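PDB 4AN8: CRISPR-associated protein CasA/Cse1 from Thermus thermophilus, which is a subunit of the Cascade ribonucleoprotein complex, which takes part in CRISPR adaptive immunity against viruses, plasmids and other mobile genetic elements. Local coordinates for residues R188-L193 with R301-D306. Numbering follows the deposited sequence.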
ATOM      1  N   ARG A 188      -1.694  -7.515   4.577  1.00 20.47           N
ATOM      2  CA  ARG A 188      -0.638  -7.103   5.513  1.00 20.47           C
ATOM      3  C   ARG A 188       0.399  -6.109   4.969  1.00 20.47           C
ATOM      4  O   ARG A 188       0.843  -5.229   5.697  1.00 20.47           O
ATOM      5  CB  ARG A 188       0.127  -8.326   6.064  1.00 25.72           C
ATOM      6  CG  ARG A 188      -0.734  -9.473   6.558  1.00 25.72           C
ATOM      7  CD  ARG A 188      -1.663  -8.995   7.665  1.00 25.72           C
ATOM      8  NE  ARG A 188      -2.685  -9.991   7.989  1.00 25.72           N
ATOM      9  CZ  ARG A 188      -3.527  -9.898   9.014  1.00 25.72           C
ATOM     10  NH1 ARG A 188      -3.501  -8.854   9.845  1.00 25.72           N
ATOM     11  NH2 ARG A 188      -4.408 -10.851   9.207  1.00 25.72           N
ATOM     12  N   PRO A 189       0.841  -6.290   3.710  1.00 17.57           N
ATOM     13  CA  PRO A 189       2.042  -5.540   3.356  1.00 17.57           C
ATOM     14  C   PRO A 189       1.715  -4.144   2.919  1.00 17.57           C
ATOM     15  O   PRO A 189       0.591  -3.869   2.486  1.00 17.57           O
ATOM     16  CB  PRO A 189       2.620  -6.326   2.169  1.00 16.55           C
ATOM     17  CG  PRO A 189       1.429  -7.004   1.572  1.00 16.55           C
ATOM     18  CD  PRO A 189       0.494  -7.303   2.701  1.00 16.55           C
ATOM     19  N   ALA A 190       2.708  -3.281   3.022  1.00 21.62           N
ATOM     20  CA  ALA A 190       2.622  -1.938   2.494  1.00 21.62           C
ATOM     21  C   ALA A 190       2.824  -2.010   0.986  1.00 21.62           C
ATOM     22  O   ALA A 190       3.712  -2.704   0.523  1.00 21.62           O
ATOM     23  CB  ALA A 190       3.703  -1.089   3.129  1.00 17.36           C
ATOM     24  N   LEU A 191       2.005  -1.305   0.220  1.00 18.20           N
ATOM     25  CA  LEU A 191       2.134  -1.354  -1.240  1.00 18.20           C
ATOM     26  C   LEU A 191       2.877  -0.134  -1.801  1.00 18.20           C
ATOM     27  O   LEU A 191       2.522   1.009  -1.486  1.00 18.20           O
ATOM     28  CB  LEU A 191       0.756  -1.470  -1.885  1.00 16.86           C
ATOM     29  CG  LEU A 191      -0.020  -2.709  -1.402  1.00 16.86           C
ATOM     30  CD1 LEU A 191      -1.388  -2.785  -2.103  1.00 16.86           C
ATOM     31  CD2 LEU A 191       0.788  -4.001  -1.630  1.00 16.86           C
ATOM     32  N   PHE A 192       3.895  -0.385  -2.624  1.00 17.34           N
ATOM     33  CA  PHE A 192       4.640   0.691  -3.277  1.00 17.34           C
ATOM     34  C   PHE A 192       4.053   1.039  -4.637  1.00 17.34           C
ATOM     35  O   PHE A 192       4.039   0.210  -5.566  1.00 17.34           O
ATOM     36  CB  PHE A 192       6.125   0.353  -3.408  1.00 19.11           C
ATOM     37  CG  PHE A 192       6.833   0.289  -2.095  1.00 19.11           C
ATOM     38  CD1 PHE A 192       6.632  -0.781  -1.237  1.00 19.11           C
ATOM     39  CD2 PHE A 192       7.688   1.308  -1.700  1.00 19.11           C
ATOM     40  CE1 PHE A 192       7.283  -0.846  -0.020  1.00 19.11           C
ATOM     41  CE2 PHE A 192       8.344   1.256  -0.464  1.00 19.11           C
ATOM     42  CZ  PHE A 192       8.144   0.177   0.373  1.00 19.11           C
ATOM     43  N   LEU A 193       3.576   2.273  -4.749  1.00 18.07           N
ATOM     44  CA  LEU A 193       2.968   2.729  -5.991  1.00 18.07           C
ATOM     45  C   LEU A 193       3.597   4.010  -6.507  1.00 18.07           C
ATOM     46  O   LEU A 193       3.133   5.101  -6.195  1.00 18.07           O
ATOM     47  CB  LEU A 193       1.459   2.936  -5.801  1.00 20.43           C
ATOM     48  CG  LEU A 193       0.739   3.393  -7.064  1.00 20.43           C
ATOM     49  CD1 LEU A 193       0.252   2.172  -7.858  1.00 20.43           C
ATOM     50  CD2 LEU A 193      -0.410   4.345  -6.727  1.00 20.43           C
ATOM     51  N   ARG A 301       5.259   3.550  14.433  1.00 42.73           N
ATOM     52  CA  ARG A 301       6.560   3.650  13.776  1.00 42.73           C
ATOM     53  C   ARG A 301       6.506   4.204  12.340  1.00 42.73           C
ATOM     54  O   ARG A 301       5.885   3.629  11.460  1.00 42.73           O
ATOM     55  CB  ARG A 301       7.236   2.280  13.798  1.00 47.79           C
ATOM     56  CG  ARG A 301       8.525   2.166  13.018  1.00 47.79           C
ATOM     57  CD  ARG A 301       8.921   0.702  12.906  1.00 47.79           C
ATOM     58  NE  ARG A 301      10.109   0.511  12.082  1.00 47.79           N
ATOM     59  CZ  ARG A 301      11.353   0.615  12.532  1.00 47.79           C
ATOM     60  NH1 ARG A 301      11.567   0.904  13.807  1.00 47.79           N
ATOM     61  NH2 ARG A 301      12.381   0.426  11.711  1.00 47.79           N
ATOM     62  N   SER A 302       7.189   5.319  12.115  1.00 27.66           N
ATOM     63  CA  SER A 302       7.283   5.940  10.795  1.00 27.66           C
ATOM     64  C   SER A 302       7.736   4.950   9.739  1.00 27.66           C
ATOM     65  O   SER A 302       8.719   4.245   9.923  1.00 27.66           O
ATOM     66  CB  SER A 302       8.263   7.125  10.828  1.00 38.69           C
ATOM     67  OG  SER A 302       7.736   8.213  11.569  1.00 38.69           O
ATOM     68  N   PHE A 303       7.036   4.920   8.613  1.00 19.07           N
ATOM     69  CA  PHE A 303       7.321   3.933   7.588  1.00 19.07           C
ATOM     70  C   PHE A 303       8.708   4.059   6.923  1.00 19.07           C
ATOM     71  O   PHE A 303       9.359   3.057   6.624  1.00 19.07           O
ATOM     72  CB  PHE A 303       6.228   3.937   6.520  1.00 22.30           C
ATOM     73  CG  PHE A 303       6.365   2.822   5.551  1.00 22.30           C
ATOM     74  CD1 PHE A 303       6.246   1.512   5.979  1.00 22.30           C
ATOM     75  CD2 PHE A 303       6.679   3.070   4.221  1.00 22.30           C
ATOM     76  CE1 PHE A 303       6.400   0.443   5.054  1.00 22.30           C
ATOM     77  CE2 PHE A 303       6.838   2.030   3.309  1.00 22.30           C
ATOM     78  CZ  PHE A 303       6.703   0.718   3.720  1.00 22.30           C
ATOM     79  N   TRP A 304       9.154   5.283   6.684  1.00 21.87           N
ATOM     80  CA  TRP A 304      10.425   5.508   6.004  1.00 21.87           C
ATOM     81  C   TRP A 304      11.588   4.911   6.797  1.00 21.87           C
ATOM     82  O   TRP A 304      12.691   4.734   6.268  1.00 21.87           O
ATOM     83  CB  TRP A 304      10.658   7.003   5.705  1.00 28.16           C
ATOM     84  CG  TRP A 304      10.488   7.905   6.902  1.00 28.16           C
ATOM     85  CD1 TRP A 304       9.351   8.547   7.281  1.00 28.16           C
ATOM     86  CD2 TRP A 304      11.481   8.235   7.883  1.00 28.16           C
ATOM     87  NE1 TRP A 304       9.566   9.271   8.430  1.00 28.16           N
ATOM     88  CE2 TRP A 304      10.873   9.105   8.817  1.00 28.16           C
ATOM     89  CE3 TRP A 304      12.825   7.904   8.049  1.00 28.16           C
ATOM     90  CZ2 TRP A 304      11.567   9.629   9.926  1.00 28.16           C
ATOM     91  CZ3 TRP A 304      13.523   8.443   9.146  1.00 28.16           C
ATOM     92  CH2 TRP A 304      12.882   9.285  10.070  1.00 28.16           C
ATOM     93  N   ARG A 305      11.334   4.596   8.060  1.00 28.55           N
ATOM     94  CA  ARG A 305      12.354   3.986   8.904  1.00 28.55           C
ATOM     95  C   ARG A 305      12.784   2.617   8.407  1.00 28.55           C
ATOM     96  O   ARG A 305      13.840   2.128   8.778  1.00 28.55           O
ATOM     97  CB  ARG A 305      11.857   3.859  10.331  1.00 33.64           C
ATOM     98  CG  ARG A 305      11.893   5.156  11.070  1.00 33.64           C
ATOM     99  CD  ARG A 305      12.351   4.868  12.462  1.00 33.64           C
ATOM    100  NE  ARG A 305      11.296   5.097  13.405  1.00 33.64           N
ATOM    101  CZ  ARG A 305      11.323   4.700  14.667  1.00 33.64           C
ATOM    102  NH1 ARG A 305      12.353   4.018  15.156  1.00 33.64           N
ATOM    103  NH2 ARG A 305      10.285   4.984  15.428  1.00 33.64           N
ATOM    104  N   ASP A 306      11.960   1.996   7.576  1.00 25.64           N
ATOM    105  CA  ASP A 306      12.315   0.713   6.983  1.00 25.64           C
ATOM    106  C   ASP A 306      12.963   0.845   5.602  1.00 25.64           C
ATOM    107  O   ASP A 306      13.254  -0.174   4.975  1.00 25.64           O
ATOM    108  CB  ASP A 306      11.077  -0.194   6.884  1.00 35.34           C
ATOM    109  CG  ASP A 306      10.553  -0.608   8.238  1.00 35.34           C
ATOM    110  OD1 ASP A 306      11.350  -1.048   9.079  1.00 35.34           O
ATOM    111  OD2 ASP A 306       9.341  -0.466   8.488  1.00 35.34           O
TER
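F303 reaches A190 and F192 with the far end of its ring, and the link between 188-193 and 301-306 is wholly apolar. The methyl CB of A190 lies 3.6 Å from CZ of F303 and 3.7 Å from CE1 of F303, by the CZ-CE1 side of the ring. F192 comes to the CZ-CE2 side, so that CZ is common to both contacts: CZ of F192 is 3.7 Å from both CZ and CE2 of F303, and it meets that ring at its edge, close to the ring plane. With ring centroids 5.8 Å apart and planes inclined at 48°, the two rings lie oblique to each other.

The first torsion of F303 helps: CG is anti to the backbone N (chi1 -172°), and the ring is carried toward A190 across a gap where the closest CA atoms, those of A190 and F303, are still 9.1 Å apart. Strand 191-195 is outermost in the antiparallel sheet 191-195, 342-351, 354-364. V345 of the middle strand touches both A190 and F303, L343 packs on F192, and F303 also touches E361 and Y363 of strand 354-364.

None of the polar bonds joins the two segments; within 301-306, NH2 of R301 forms a salt bridge with OD1 of D306 at 3.2 Å, from above the carboxylate plane, and R285 is a second partner of that oxygen. All three touching residues are buried, consistent with dispersion and exclusion of water joining 190-192 to the loop.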